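Local coordinates for protein ATP12 ATPase (Paracoccus denitrificans, PDB 2R31) that probably acts as a chaperone of the ATP12 family in the assembly of the F1 sector of ATP synthase, at residues L169-L172 / V173-P176; D229-R232 / F233-T237. All coordinates share one frame; numbering follows the deposited sequence. Where two conformers were deposited one is given.

Contact 1: L169-L172 / V173-P176; sequences LHDL and VTLP
The carbonyl oxygen of H170 is gripped three times by the residues that follow it. Of the two N-H donors T174 N is the straighter, 2.9 Å from H170 O at an N-H...O angle of 167° and in the carbonyl plane; this is the i to i+4 bond of the helix. V173 N reaches the same oxygen from well above that plane, 3.1 Å away, while its bond back to L169 O is weak. T174 OG1, 3.2 Å from H170 O, is the third donor and comes from the other side of the plane; chi1 of 62° tucks the hydroxyl between backbone N and carbonyl carbon, close enough to the preceding turn for this bond. Threonine suits the place because its other branch, CG2, lies over one face of the H170 imidazole, a CH-pi contact 4.1 Å from the ring centroid. That ring is fixed at its edge as well: ND1 donates, nearly in the ring plane, to D171 OD1 at 2.9 Å, on the anti side of the carboxylate. Without the imidazole, as with an alanine here, D171 OD1 would probably lose its donor and T174 CG2 the ring it lies over. All this takes place near the C-terminal end of helix 163-174. L175 N still bonds to D171 O, but P176, a proline, has no N-H to offer to L172 O and sets its ring carbon CG against that oxygen instead. On the buried side, the branched V173 sets CG2 beside the backbone N, 3.6 Å from L169 CD1, and L93 and Y96 also touch its side chain. In one of its two conformers the L175 side chain lies against D171 CB and against R223 and A226 of helix 214-236.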
# COMPACT_ATOMS: atom_id res chain seq x y z
N LEU A 169 -2.57 -2.87 -1.96
CA LEU A 169 -1.22 -3.24 -2.40
C LEU A 169 -0.46 -2.04 -2.91
O LEU A 169 0.77 -1.95 -2.76
CB LEU A 169 -1.30 -4.35 -3.45
CG LEU A 169 0.04 -4.80 -4.00
CD1 LEU A 169 0.90 -5.46 -2.93
CD2 LEU A 169 -0.12 -5.74 -5.19
N HIS A 170 -1.15 -1.14 -3.62
CA HIS A 170 -0.49 -0.10 -4.38
C HIS A 170 0.65 0.57 -3.63
O HIS A 170 1.81 0.53 -4.12
CB HIS A 170 -1.56 0.92 -4.84
CG HIS A 170 -1.03 1.98 -5.74
ND1 HIS A 170 -0.31 3.05 -5.26
CD2 HIS A 170 -1.06 2.15 -7.05
CE1 HIS A 170 0.04 3.81 -6.33
NE2 HIS A 170 -0.41 3.30 -7.46
N ASP A 171 0.38 1.22 -2.52
CA ASP A 171 1.45 1.98 -1.83
C ASP A 171 2.47 1.08 -1.16
O ASP A 171 3.62 1.46 -0.94
CB ASP A 171 0.86 2.96 -0.82
CG ASP A 171 0.14 4.13 -1.43
OD1 ASP A 171 0.09 4.27 -2.67
OD2 ASP A 171 -0.36 4.92 -0.59
N LEU A 172 2.06 -0.15 -0.79
CA LEU A 172 2.99 -1.14 -0.26
C LEU A 172 4.05 -1.54 -1.28
O LEU A 172 5.11 -2.03 -0.89
CB LEU A 172 2.22 -2.35 0.27
CG LEU A 172 1.35 -2.07 1.47
CD1 LEU A 172 0.40 -3.27 1.72
CD2 LEU A 172 2.12 -1.72 2.72
N VAL A 173 3.78 -1.34 -2.56
CA VAL A 173 4.73 -1.54 -3.63
C VAL A 173 5.45 -0.25 -3.99
O VAL A 173 6.67 -0.19 -4.05
CB VAL A 173 4.04 -2.12 -4.90
CG1 VAL A 173 4.98 -2.18 -6.09
CG2 VAL A 173 3.47 -3.50 -4.57
N THR A 174 4.68 0.82 -4.28
CA THR A 174 5.29 2.01 -4.86
C THR A 174 6.12 2.79 -3.90
O THR A 174 7.14 3.41 -4.31
CB THR A 174 4.23 2.92 -5.55
OG1 THR A 174 3.32 3.35 -4.54
CG2 THR A 174 3.47 2.19 -6.62
N LEU A 175 5.76 2.86 -2.63
CA LEU A 175 6.53 3.70 -1.72
C LEU A 175 7.90 3.07 -1.46
O LEU A 175 8.93 3.77 -1.63
CB LEU A 175 5.69 4.08 -0.50
CG LEU A 175 4.30 4.69 -0.80
CD1 LEU A 175 3.57 5.00 0.50
CD2 LEU A 175 4.36 5.93 -1.70
N PRO A 176 8.06 1.77 -1.11
CA PRO A 176 9.39 1.22 -1.02
C PRO A 176 10.03 0.90 -2.36
O PRO A 176 11.24 0.69 -2.46
CB PRO A 176 9.16 -0.04 -0.19
CG PRO A 176 7.76 -0.51 -0.51
CD PRO A 176 7.02 0.85 -0.62

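Contact 2: D229-R232 / F233-T237; sequences DSER and FWHLT
R232 and L236 meet one turn apart in the last turns of the C-terminal helix 214-236. Its backbone carries a regular i to i+4 ladder: F233 N to D229 O, W234 N to S230 O, H235 N to E231 O and L236 N to R232 O, each about 3.0 Å. Among the van der Waals contacts, L236 lays CD2 over the centre of the R232 guanidinium, 3.8 Å above its plane, with CD1 3.6 Å from R232 NE. R232 CG stands anti to the backbone N (chi1 179°) and the chain bends at chi2 (60°), which brings the flat group back over the leucine; a long, partly aliphatic residue can do this while the residue as a whole stays exposed. E231 and H235 run side by side, E231 CG packing 3.8 Å from H235 NE2. The F233 and L236 side chains both reach L71 of helix 70-82, as their apolar nature suits. The polar contacts gather at the E231 carboxylate, whose OE2 accepts from A192 N. One water joins E231 to H235: it donates to E231 OE2 at 2.6 Å and lies 2.9 Å from H235 NE2, at the edge of the imidazole and in its plane.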
# COMPACT_ATOMS: atom_id res chain seq x y z
N ASP A 229 -1.28 2.36 6.97
CA ASP A 229 -2.66 2.62 6.50
C ASP A 229 -3.03 1.66 5.37
O ASP A 229 -4.15 1.15 5.35
CB ASP A 229 -2.79 4.06 6.09
CG ASP A 229 -2.93 5.07 7.23
OD1 ASP A 229 -3.33 4.67 8.35
OD2 ASP A 229 -2.64 6.28 6.98
N SER A 230 -2.11 1.41 4.43
CA SER A 230 -2.42 0.46 3.37
C SER A 230 -2.59 -0.95 3.87
O SER A 230 -3.49 -1.68 3.43
CB SER A 230 -1.31 0.53 2.29
OG SER A 230 -1.30 1.72 1.59
N GLU A 231 -1.74 -1.37 4.81
CA GLU A 231 -1.86 -2.68 5.43
C GLU A 231 -3.18 -2.84 6.14
O GLU A 231 -3.85 -3.89 6.06
CB GLU A 231 -0.66 -2.85 6.38
CG GLU A 231 -0.67 -4.10 7.22
CD GLU A 231 0.53 -4.06 8.18
OE1 GLU A 231 0.68 -3.06 8.97
OE2 GLU A 231 1.33 -4.98 8.17
N ARG A 232 -3.60 -1.80 6.88
CA ARG A 232 -4.92 -1.84 7.56
C ARG A 232 -6.05 -2.02 6.56
O ARG A 232 -6.98 -2.77 6.78
CB ARG A 232 -5.05 -0.53 8.37
CG ARG A 232 -6.36 -0.40 9.12
CD ARG A 232 -6.60 -1.50 10.14
NE ARG A 232 -7.68 -1.10 11.03
CZ ARG A 232 -8.32 -1.94 11.82
NH1 ARG A 232 -8.00 -3.22 11.85
NH2 ARG A 232 -9.30 -1.47 12.60
N PHE A 233 -5.99 -1.27 5.44
CA PHE A 233 -7.01 -1.38 4.41
C PHE A 233 -7.03 -2.78 3.83
O PHE A 233 -8.13 -3.33 3.57
CB PHE A 233 -6.74 -0.31 3.34
CG PHE A 233 -7.89 -0.05 2.40
CD1 PHE A 233 -9.01 0.61 2.84
CD2 PHE A 233 -7.88 -0.43 1.07
CE1 PHE A 233 -10.07 0.93 2.02
CE2 PHE A 233 -8.94 -0.10 0.22
CZ PHE A 233 -9.99 0.59 0.70
N TRP A 234 -5.88 -3.40 3.61
CA TRP A 234 -5.79 -4.79 3.16
C TRP A 234 -6.57 -5.69 4.12
O TRP A 234 -7.46 -6.47 3.72
CB TRP A 234 -4.31 -5.27 3.07
CG TRP A 234 -4.31 -6.74 2.79
CD1 TRP A 234 -4.17 -7.73 3.72
CD2 TRP A 234 -4.51 -7.39 1.54
NE1 TRP A 234 -4.29 -8.95 3.11
CE2 TRP A 234 -4.49 -8.79 1.79
CE3 TRP A 234 -4.70 -6.97 0.22
CZ2 TRP A 234 -4.66 -9.73 0.78
CZ3 TRP A 234 -4.87 -7.88 -0.77
CH2 TRP A 234 -4.84 -9.26 -0.50
N HIS A 235 -6.24 -5.65 5.41
CA HIS A 235 -6.85 -6.57 6.35
C HIS A 235 -8.36 -6.35 6.44
O HIS A 235 -9.14 -7.32 6.52
CB HIS A 235 -6.20 -6.48 7.71
CG HIS A 235 -4.82 -7.02 7.75
ND1 HIS A 235 -4.53 -8.31 7.42
CD2 HIS A 235 -3.67 -6.38 8.05
CE1 HIS A 235 -3.18 -8.45 7.54
NE2 HIS A 235 -2.64 -7.30 7.95
N LEU A 236 -8.80 -5.09 6.47
CA LEU A 236 -10.22 -4.82 6.62
C LEU A 236 -11.05 -5.24 5.43
O LEU A 236 -12.25 -5.38 5.56
CB LEU A 236 -10.45 -3.34 6.89
CG LEU A 236 -10.05 -2.86 8.29
CD1 LEU A 236 -10.11 -1.35 8.34
CD2 LEU A 236 -10.94 -3.44 9.37
N THR A 237 -10.43 -5.39 4.26
CA THR A 237 -11.14 -5.73 3.02
C THR A 237 -11.13 -7.22 2.73
O THR A 237 -11.69 -7.63 1.70
CB THR A 237 -10.65 -4.90 1.85
OG1 THR A 237 -9.26 -5.13 1.63
CG2 THR A 237 -10.97 -3.41 2.06
O HOH W 1 0.19 -7.34 8.36

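Following the chain from the N terminus, contact 1 comes first, at the end of helix 163-174, and is complete before contact 2 begins near the end of helix 214-236. Each joins consecutive residues, so neither closes a long loop, and the two lie in series without nesting or crossing. Helices 179-186, 192-199 and 201-210 intervene, yet the fold brings the two sites together, their centres about 13 Å apart. They meet chiefly at S230: its OG lies 3.5 Å from D171 CB and its CB 3.8 Å from L172 CG. Contact 1 also faces helices 86-95 and 179-186, whereas contact 2 reaches helices 47-58 and 70-82.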